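Side-chain contacts in lipopolysaccharide core heptose(I) kinase WaaP (Pseudomonas aeruginosa, PDB 6DFL), which phosphorylates the first heptose of the lipopolysaccharide inner core using ATP, with magnesium as cofactor, and also acts as a protein-tyrosine kinase: residues L5-P8 with F9-L12; G102-P105 with A106-H109; P135-R138 with L139-L143. All coordinates share one frame; numbering follows the deposited sequence.

Contact 1: residues L5-P8 with F9-L12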
ATOM      1  N   LEU A   5     -18.016   7.019 -22.709  1.00 85.41           N
ATOM      2  CA  LEU A   5     -17.092   6.406 -23.649  1.00 87.87           C
ATOM      3  C   LEU A   5     -15.909   7.337 -23.885  1.00 92.09           C
ATOM      4  O   LEU A   5     -16.076   8.554 -24.012  1.00 95.37           O
ATOM      5  CB  LEU A   5     -17.785   6.077 -24.972  1.00 86.37           C
ATOM      6  CG  LEU A   5     -18.796   4.933 -24.923  1.00 89.17           C
ATOM      7  CD1 LEU A   5     -19.361   4.654 -26.304  1.00 94.49           C
ATOM      8  CD2 LEU A   5     -18.175   3.681 -24.338  1.00 85.40           C
ATOM      9  N   GLU A   6     -14.715   6.758 -23.909  1.00 92.84           N
ATOM     10  CA  GLU A   6     -13.481   7.459 -24.231  1.00 94.59           C
ATOM     11  C   GLU A   6     -12.756   6.669 -25.312  1.00 97.47           C
ATOM     12  O   GLU A   6     -13.197   5.592 -25.727  1.00 97.22           O
ATOM     13  CB  GLU A   6     -12.599   7.629 -22.989  1.00 93.16           C
ATOM     14  CG  GLU A   6     -12.124   9.042 -22.769  1.00100.84           C
ATOM     15  CD  GLU A   6     -13.216   9.928 -22.197  1.00105.27           C
ATOM     16  OE1 GLU A   6     -13.593   9.702 -21.021  1.00104.64           O
ATOM     17  OE2 GLU A   6     -13.700  10.834 -22.921  1.00103.05           O
ATOM     18  N   GLU A   7     -11.633   7.195 -25.763  1.00100.01           N
ATOM     19  CA  GLU A   7     -10.946   6.499 -26.837  1.00102.44           C
ATOM     20  C   GLU A   7     -10.244   5.246 -26.310  1.00 98.49           C
ATOM     21  O   GLU A   7      -9.756   5.233 -25.176  1.00 94.88           O
ATOM     22  CB  GLU A   7      -9.936   7.427 -27.513  1.00102.53           C
ATOM     23  CG  GLU A   7     -10.583   8.531 -28.359  1.00102.12           C
ATOM     24  CD  GLU A   7     -11.517   7.995 -29.435  1.00104.86           C
ATOM     25  OE1 GLU A   7     -11.145   7.017 -30.123  1.00108.53           O
ATOM     26  OE2 GLU A   7     -12.622   8.557 -29.592  1.00104.08           O
ATOM     27  N   PRO A   8     -10.152   4.180 -27.134  1.00 98.49           N
ATOM     28  CA  PRO A   8     -10.539   4.145 -28.552  1.00100.21           C
ATOM     29  C   PRO A   8     -11.993   3.761 -28.825  1.00101.45           C
ATOM     30  O   PRO A   8     -12.431   3.830 -29.973  1.00105.99           O
ATOM     31  CB  PRO A   8      -9.598   3.087 -29.130  1.00100.38           C
ATOM     32  CG  PRO A   8      -9.411   2.128 -28.007  1.00 99.16           C
ATOM     33  CD  PRO A   8      -9.475   2.935 -26.726  1.00 98.25           C
ATOM     34  N   PHE A   9     -12.735   3.388 -27.787  1.00 98.73           N
ATOM     35  CA  PHE A   9     -14.077   2.848 -27.961  1.00 98.18           C
ATOM     36  C   PHE A   9     -15.138   3.901 -28.256  1.00101.93           C
ATOM     37  O   PHE A   9     -16.277   3.529 -28.566  1.00103.65           O
ATOM     38  CB  PHE A   9     -14.460   2.056 -26.717  1.00 94.63           C
ATOM     39  CG  PHE A   9     -13.444   1.029 -26.343  1.00 97.97           C
ATOM     40  CD1 PHE A   9     -13.498  -0.253 -26.890  1.00 94.40           C
ATOM     41  CD2 PHE A   9     -12.410   1.344 -25.474  1.00 92.13           C
ATOM     42  CE1 PHE A   9     -12.560  -1.202 -26.559  1.00 89.91           C
ATOM     43  CE2 PHE A   9     -11.463   0.393 -25.142  1.00 93.65           C
ATOM     44  CZ  PHE A   9     -11.538  -0.881 -25.688  1.00 93.32           C
ATOM     45  N   LYS A  10     -14.806   5.193 -28.166  1.00101.72           N
ATOM     46  CA  LYS A  10     -15.770   6.234 -28.514  1.00104.14           C
ATOM     47  C   LYS A  10     -16.114   6.179 -29.998  1.00109.33           C
ATOM     48  O   LYS A  10     -17.291   6.127 -30.375  1.00111.14           O
ATOM     49  CB  LYS A  10     -15.216   7.610 -28.138  1.00100.47           C
ATOM     50  CG  LYS A  10     -16.260   8.686 -27.858  1.00 98.94           C
ATOM     51  CD  LYS A  10     -15.579   9.966 -27.335  1.00100.62           C
ATOM     52  CE  LYS A  10     -16.517  10.840 -26.508  1.00 99.07           C
ATOM     53  NZ  LYS A  10     -17.594  11.458 -27.326  1.00100.16           N
ATOM     54  N   ARG A  11     -15.089   6.187 -30.859  1.00108.17           N
ATOM     55  CA  ARG A  11     -15.326   5.980 -32.284  1.00110.02           C
ATOM     56  C   ARG A  11     -15.737   4.538 -32.560  1.00110.83           C
ATOM     57  O   ARG A  11     -16.743   4.293 -33.239  1.00111.16           O
ATOM     58  CB  ARG A  11     -14.086   6.366 -33.098  1.00110.96           C
ATOM     59  CG  ARG A  11     -12.814   5.599 -32.758  1.00114.93           C
ATOM     60  CD  ARG A  11     -11.761   5.735 -33.854  1.00116.83           C
ATOM     61  NE  ARG A  11     -10.939   4.531 -33.964  1.00120.59           N
ATOM     62  CZ  ARG A  11      -9.822   4.322 -33.274  1.00118.99           C
ATOM     63  NH1 ARG A  11      -9.394   5.246 -32.420  1.00119.65           N
ATOM     64  NH2 ARG A  11      -9.137   3.190 -33.437  1.00119.60           N
ATOM     65  N   LEU A  12     -14.995   3.569 -32.000  1.00108.16           N
ATOM     66  CA  LEU A  12     -15.238   2.156 -32.283  1.00105.42           C
ATOM     67  C   LEU A  12     -16.701   1.784 -32.122  1.00106.61           C
ATOM     68  O   LEU A  12     -17.200   0.909 -32.837  1.00111.47           O
ATOM     69  CB  LEU A  12     -14.384   1.268 -31.374  1.00105.64           C
ATOM     70  CG  LEU A  12     -13.104   0.660 -31.959  1.00106.70           C
ATOM     71  CD1 LEU A  12     -12.090   1.748 -32.288  1.00108.56           C
ATOM     72  CD2 LEU A  12     -12.492  -0.388 -31.026  1.00100.85           C
TER
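Pro-8 packs against the ring of Phe-9 where edge strand 2-5 of the N-terminal antiparallel sheet turns into the short helix 9-12. This sheet probably corresponds to the N-lobe sheet of a protein kinase-like fold. The peptide bond before Pro-8 is cis. Proline and phenylalanine lie side by side and point the same way. Pro-8 CG sits over one face of the Phe-9 ring in a CH-pi contact, 4.2 Å from the ring centroid and displaced toward the rim. Pro-8 CD reaches 3.6 Å from Phe-9 CD2. Two backbone bonds close the turn. Leu-12 N gives a fairly straight bond to Pro-8 O (3.3 Å, 165°), in the carbonyl plane. Lys-10 N makes a weak, bent bond to Glu-6 O at 2.9 Å.

The Glu-7 carboxylate lies beside Lys-10 and Arg-11. Its chain bends at chi2 (-56°), which brings the carboxylate back over the helix start. Glu-7 OE2 lies 3.1 Å from Lys-10 CB. Glu-7 OE1 forms a weak salt bridge with Arg-11 NH1 at 3.4 Å, the carboxylate and guanidinium planes being 14° apart. The aliphatic part of Lys-10 runs past the strand end, with Lys-10 CE 3.4 Å from Leu-5 O.

Farther out, Phe-9 meets Tyr-48 edge-to-face and also meets the ring of Trp-13. Glu-6 keeps a backbone bond to Val-96 of strand 95-101. Arg-11 NH2 has a long, weak ion pair with Asp-44 OD2.

Contact 2: residues G102-P105 with A106-H109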
ATOM      1  N   GLY A 102     -30.870  -0.410 -17.310  1.00 97.34           N
ATOM      2  CA  GLY A 102     -31.810  -1.398 -16.820  1.00 99.37           C
ATOM      3  C   GLY A 102     -33.070  -0.811 -16.225  1.00102.82           C
ATOM      4  O   GLY A 102     -33.021   0.187 -15.493  1.00102.05           O
ATOM      5  N   SER A 103     -34.207  -1.440 -16.535  1.00 98.56           N
ATOM      6  CA  SER A 103     -35.492  -0.993 -16.004  1.00 97.03           C
ATOM      7  C   SER A 103     -35.572  -1.176 -14.493  1.00102.90           C
ATOM      8  O   SER A 103     -36.287  -0.428 -13.811  1.00102.75           O
ATOM      9  CB  SER A 103     -36.637  -1.743 -16.703  1.00102.77           C
ATOM     10  OG  SER A 103     -36.268  -3.071 -17.083  1.00 97.10           O
ATOM     11  N   ASP A 104     -34.854  -2.161 -13.951  1.00104.99           N
ATOM     12  CA  ASP A 104     -34.748  -2.348 -12.512  1.00107.31           C
ATOM     13  C   ASP A 104     -33.433  -1.731 -12.053  1.00108.05           C
ATOM     14  O   ASP A 104     -32.366  -2.326 -12.277  1.00108.77           O
ATOM     15  CB  ASP A 104     -34.804  -3.836 -12.155  1.00108.25           C
ATOM     16  CG  ASP A 104     -34.922  -4.083 -10.659  1.00111.45           C
ATOM     17  OD1 ASP A 104     -34.693  -3.135  -9.868  1.00106.70           O
ATOM     18  OD2 ASP A 104     -35.250  -5.240 -10.286  1.00113.52           O
ATOM     19  N   PRO A 105     -33.441  -0.556 -11.423  1.00109.14           N
ATOM     20  CA  PRO A 105     -32.165   0.046 -10.993  1.00107.66           C
ATOM     21  C   PRO A 105     -31.332  -0.854 -10.085  1.00106.49           C
ATOM     22  O   PRO A 105     -30.137  -0.591  -9.920  1.00106.52           O
ATOM     23  CB  PRO A 105     -32.600   1.336 -10.280  1.00104.61           C
ATOM     24  CG  PRO A 105     -34.094   1.202 -10.052  1.00105.09           C
ATOM     25  CD  PRO A 105     -34.594   0.319 -11.157  1.00110.79           C
ATOM     26  N   ALA A 106     -31.906  -1.917  -9.518  1.00107.18           N
ATOM     27  CA  ALA A 106     -31.131  -2.865  -8.719  1.00108.38           C
ATOM     28  C   ALA A 106     -30.399  -3.881  -9.593  1.00108.53           C
ATOM     29  O   ALA A 106     -29.213  -4.162  -9.377  1.00102.88           O
ATOM     30  CB  ALA A 106     -32.050  -3.590  -7.731  1.00106.86           C
ATOM     31  N   ARG A 107     -31.100  -4.449 -10.572  1.00108.74           N
ATOM     32  CA  ARG A 107     -30.574  -5.479 -11.462  1.00107.47           C
ATOM     33  C   ARG A 107     -30.230  -4.830 -12.806  1.00103.96           C
ATOM     34  O   ARG A 107     -30.956  -4.962 -13.795  1.00103.31           O
ATOM     35  CB  ARG A 107     -31.591  -6.612 -11.603  1.00110.01           C
ATOM     36  CG  ARG A 107     -31.934  -7.280 -10.284  1.00115.92           C
ATOM     37  CD  ARG A 107     -32.772  -8.543 -10.484  1.00123.63           C
ATOM     38  NE  ARG A 107     -32.759  -9.409  -9.301  1.00131.48           N
ATOM     39  CZ  ARG A 107     -33.474 -10.529  -9.167  1.00132.65           C
ATOM     40  NH1 ARG A 107     -34.279 -10.940 -10.142  1.00127.64           N
ATOM     41  NH2 ARG A 107     -33.386 -11.240  -8.048  1.00133.79           N
ATOM     42  N   GLN A 108     -29.098  -4.128 -12.831  1.00101.31           N
ATOM     43  CA  GLN A 108     -28.609  -3.407 -14.000  1.00 97.17           C
ATOM     44  C   GLN A 108     -27.667  -4.283 -14.822  1.00 92.33           C
ATOM     45  O   GLN A 108     -26.998  -5.169 -14.291  1.00 93.27           O
ATOM     46  CB  GLN A 108     -27.860  -2.137 -13.567  1.00 96.51           C
ATOM     47  CG  GLN A 108     -28.702  -1.036 -12.926  1.00 97.66           C
ATOM     48  CD  GLN A 108     -29.354  -0.137 -13.961  1.00 98.33           C
ATOM     49  OE1 GLN A 108     -28.687   0.386 -14.856  1.00 92.79           O
ATOM     50  NE2 GLN A 108     -30.669   0.024 -13.859  1.00103.93           N
ATOM     51  N   HIS A 109     -27.596  -4.010 -16.119  1.00 89.71           N
ATOM     52  CA  HIS A 109     -26.544  -4.539 -16.984  1.00 88.84           C
ATOM     53  C   HIS A 109     -25.437  -3.486 -17.056  1.00 84.30           C
ATOM     54  O   HIS A 109     -25.673  -2.370 -17.524  1.00 84.95           O
ATOM     55  CB  HIS A 109     -27.095  -4.859 -18.380  1.00 84.47           C
ATOM     56  CG  HIS A 109     -26.057  -5.307 -19.372  1.00 87.94           C
ATOM     57  ND1 HIS A 109     -26.221  -5.163 -20.735  1.00 93.31           N
ATOM     58  CD2 HIS A 109     -24.857  -5.915 -19.207  1.00 90.89           C
ATOM     59  CE1 HIS A 109     -25.163  -5.647 -21.364  1.00 89.15           C
ATOM     60  NE2 HIS A 109     -24.320  -6.111 -20.459  1.00 88.99           N
TER
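Gln-108 folds back over Gly-102 and Pro-105 inside the loop of a beta hairpin, the one joining strands 95-101 and 109-115. CG of Gln-108 stands anti to its own carbonyl carbon (chi1 -68°) and passes 3.4 Å from Pro-105 O. The chain then bends at chi2 (-84°), which turns the amide inward across the loop. CD of Gln-108 comes to rest 3.7 Å from Gly-102 N. OE1 of Gln-108 is also near Gly-102 N, at 3.4 Å, but the angle is too poor for a hydrogen bond. The amide nitrogen makes the polar contacts, both weak. Gln-108 NE2 bonds to Gly-102 O at 2.9 Å and to Asp-104 O at 3.3 Å. The same nitrogen lies 3.2 Å from Pro-105 CA. One primary amide thus bridges two carbonyls of the loop. At the backbone angles of Gly-102 a CB would be jammed against the carbonyl O of the preceding residue, and it would press closely on Gln-108 NE2.

Asp-104 holds the other side of the loop. Its OD1 accepts Ala-106 N at 3.1 Å, two residues on, which makes an Asx turn. The N-H comes from above the carboxylate plane, 51° out of it. The Arg-107 chain is extended from CG to NE, and its guanidinium does not reach the carboxylate. The loop is at the surface and several of its residues touch a crystal neighbour, so its shape may partly reflect packing. At its foot, His-109 has a backbone bond with Arg-101 and its ring meets Phe-19. Near the turn, Ala-106 CB sits 3.4 Å from Asp-104 OD1.

Contact 3: residues P135-R138 with L139-L143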
ATOM      1  N   PRO A 135      15.945  -7.217   0.202  1.00 78.60           N
ATOM      2  CA  PRO A 135      16.165  -6.086  -0.708  1.00 82.79           C
ATOM      3  C   PRO A 135      17.023  -5.018  -0.050  1.00 80.36           C
ATOM      4  O   PRO A 135      17.295  -5.088   1.159  1.00 78.04           O
ATOM      5  CB  PRO A 135      14.742  -5.568  -0.945  1.00 80.65           C
ATOM      6  CG  PRO A 135      14.103  -5.779   0.405  1.00 80.88           C
ATOM      7  CD  PRO A 135      14.632  -7.137   0.865  1.00 80.90           C
ATOM      8  N   PRO A 136      17.453  -4.008  -0.802  1.00 80.67           N
ATOM      9  CA  PRO A 136      18.091  -2.838  -0.167  1.00 83.61           C
ATOM     10  C   PRO A 136      17.156  -2.240   0.867  1.00 83.92           C
ATOM     11  O   PRO A 136      15.971  -2.034   0.572  1.00 85.12           O
ATOM     12  CB  PRO A 136      18.310  -1.859  -1.331  1.00 81.36           C
ATOM     13  CG  PRO A 136      18.188  -2.683  -2.580  1.00 81.76           C
ATOM     14  CD  PRO A 136      17.316  -3.858  -2.262  1.00 80.45           C
ATOM     15  N   PRO A 137      17.640  -1.964   2.081  1.00 84.68           N
ATOM     16  CA  PRO A 137      16.751  -1.380   3.099  1.00 84.57           C
ATOM     17  C   PRO A 137      16.033  -0.131   2.626  1.00 81.12           C
ATOM     18  O   PRO A 137      14.824  -0.004   2.841  1.00 78.50           O
ATOM     19  CB  PRO A 137      17.706  -1.090   4.263  1.00 86.81           C
ATOM     20  CG  PRO A 137      18.818  -2.069   4.085  1.00 87.83           C
ATOM     21  CD  PRO A 137      18.998  -2.196   2.598  1.00 87.66           C
ATOM     22  N   ARG A 138      16.732   0.786   1.961  1.00 84.01           N
ATOM     23  CA  ARG A 138      16.082   2.037   1.583  1.00 85.40           C
ATOM     24  C   ARG A 138      14.984   1.799   0.552  1.00 81.88           C
ATOM     25  O   ARG A 138      13.901   2.387   0.647  1.00 76.29           O
ATOM     26  CB  ARG A 138      17.112   3.044   1.073  1.00 85.69           C
ATOM     27  CG  ARG A 138      17.052   4.375   1.820  1.00 91.43           C
ATOM     28  CD  ARG A 138      18.154   5.353   1.405  1.00 91.52           C
ATOM     29  NE  ARG A 138      17.869   5.982   0.120  1.00 90.01           N
ATOM     30  CZ  ARG A 138      18.478   5.664  -1.018  1.00 95.38           C
ATOM     31  NH1 ARG A 138      18.151   6.287  -2.145  1.00 93.78           N
ATOM     32  NH2 ARG A 138      19.420   4.725  -1.025  1.00 98.13           N
ATOM     33  N   LEU A 139      15.234   0.927  -0.431  1.00 83.32           N
ATOM     34  CA  LEU A 139      14.167   0.550  -1.352  1.00 81.63           C
ATOM     35  C   LEU A 139      12.968  -0.010  -0.599  1.00 77.29           C
ATOM     36  O   LEU A 139      11.818   0.361  -0.865  1.00 75.43           O
ATOM     37  CB  LEU A 139      14.660  -0.478  -2.362  1.00 80.76           C
ATOM     38  CG  LEU A 139      13.529  -0.841  -3.322  1.00 82.66           C
ATOM     39  CD1 LEU A 139      13.009   0.422  -3.996  1.00 84.64           C
ATOM     40  CD2 LEU A 139      14.003  -1.835  -4.355  1.00 78.74           C
ATOM     41  N   LYS A 140      13.225  -0.896   0.357  1.00 80.12           N
ATOM     42  CA  LYS A 140      12.148  -1.492   1.130  1.00 76.75           C
ATOM     43  C   LYS A 140      11.310  -0.415   1.800  1.00 72.46           C
ATOM     44  O   LYS A 140      10.100  -0.313   1.571  1.00 71.71           O
ATOM     45  CB  LYS A 140      12.737  -2.453   2.156  1.00 75.54           C
ATOM     46  CG  LYS A 140      11.722  -3.179   2.990  1.00 74.21           C
ATOM     47  CD  LYS A 140      12.444  -3.989   4.029  1.00 72.43           C
ATOM     48  CE  LYS A 140      11.478  -4.759   4.878  1.00 75.78           C
ATOM     49  NZ  LYS A 140      12.209  -5.262   6.072  1.00 79.21           N
ATOM     50  N   ARG A 141      11.952   0.437   2.601  1.00 77.14           N
ATOM     51  CA  ARG A 141      11.209   1.442   3.357  1.00 70.87           C
ATOM     52  C   ARG A 141      10.489   2.426   2.434  1.00 66.33           C
ATOM     53  O   ARG A 141       9.353   2.829   2.707  1.00 68.55           O
ATOM     54  CB  ARG A 141      12.156   2.150   4.319  1.00 75.44           C
ATOM     55  CG  ARG A 141      12.708   1.221   5.408  1.00 75.33           C
ATOM     56  CD  ARG A 141      13.556   2.009   6.410  1.00 83.76           C
ATOM     57  NE  ARG A 141      14.969   2.059   6.052  1.00 83.11           N
ATOM     58  CZ  ARG A 141      15.906   1.306   6.621  1.00 81.32           C
ATOM     59  NH1 ARG A 141      15.587   0.433   7.573  1.00 73.86           N
ATOM     60  NH2 ARG A 141      17.167   1.434   6.236  1.00 85.40           N
ATOM     61  N   ALA A 142      11.101   2.781   1.310  1.00 63.54           N
ATOM     62  CA  ALA A 142      10.411   3.647   0.361  1.00 63.62           C
ATOM     63  C   ALA A 142       9.125   3.007  -0.159  1.00 72.49           C
ATOM     64  O   ALA A 142       8.118   3.705  -0.339  1.00 72.25           O
ATOM     65  CB  ALA A 142      11.341   3.993  -0.795  1.00 66.78           C
ATOM     66  N   LEU A 143       9.128   1.688  -0.402  1.00 70.42           N
ATOM     67  CA  LEU A 143       7.907   1.023  -0.858  1.00 65.47           C
ATOM     68  C   LEU A 143       6.868   0.948   0.254  1.00 62.62           C
ATOM     69  O   LEU A 143       5.699   1.281   0.043  1.00 62.53           O
ATOM     70  CB  LEU A 143       8.240  -0.369  -1.385  1.00 67.83           C
ATOM     71  CG  LEU A 143       8.931  -0.340  -2.739  1.00 71.64           C
ATOM     72  CD1 LEU A 143       9.587  -1.664  -3.038  1.00 77.52           C
ATOM     73  CD2 LEU A 143       7.930  -0.002  -3.813  1.00 71.77           C
TER
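Pro-136, at the N-cap position, packs on Leu-139 in the first turn of helix 137-156, which Pro-137 begins. By its place just before the catalytic loop, this helix probably corresponds to helix αE of protein kinases.

Backbone bonds come first. Lys-140 N bonds to Pro-136 O (3.0 Å), Arg-141 N to Pro-137 O (2.9 Å) and Ala-142 N to Arg-138 O (2.9 Å). All three are nearly straight.

Apolar contacts are few. Pro-136 CB lies 4.0 Å from Leu-139 CB, the two side chains pointing the same way. Pro-135 CG touches Lys-140 CB at 4.0 Å.

The arginine contact is of another kind. The Arg-141 chain bends at chi3 (-91°), which lays the guanidinium back along Pro-137. Pro-137 CB is over one face, 3.2 Å from Arg-141 NH2. Arg-141 NH2 makes a hydrogen bond to the backbone of another protein chain, probably an acyl carrier protein.

Charged ends are paired. Arg-138 NH1 and Lys-140 NZ form salt bridges with Asp-180 and Asp-223. Lys-140 NZ has another with an acidic side chain of the other protein chain. The Lys-140 side chain is about 6 Å from the bound acyl-phosphopantetheine. Arg-141 packs on helix 221-232. Ala-142 and Leu-143 rest on Phe-182, in the loop before strand 184-186.

Overall arrangement
The three contacts follow one another in series, and none nests in or crosses another. Contact 1 closes the turn after strand 2-5, the first strand of the N-terminal sheet. Contact 2 closes the hairpin between strands 95-101 and 109-115. These two are linked through strand 95-101: it pairs with strand 2-5, meets contact 1 near its start and leads into contact 2 at its end. Their centres are 24 Å apart. Contact 3 lies in the C-terminal part, on the far side of the chain's centre from both. It starts helix 137-156, whose first turns border helix 221-232 and the bound ligand region.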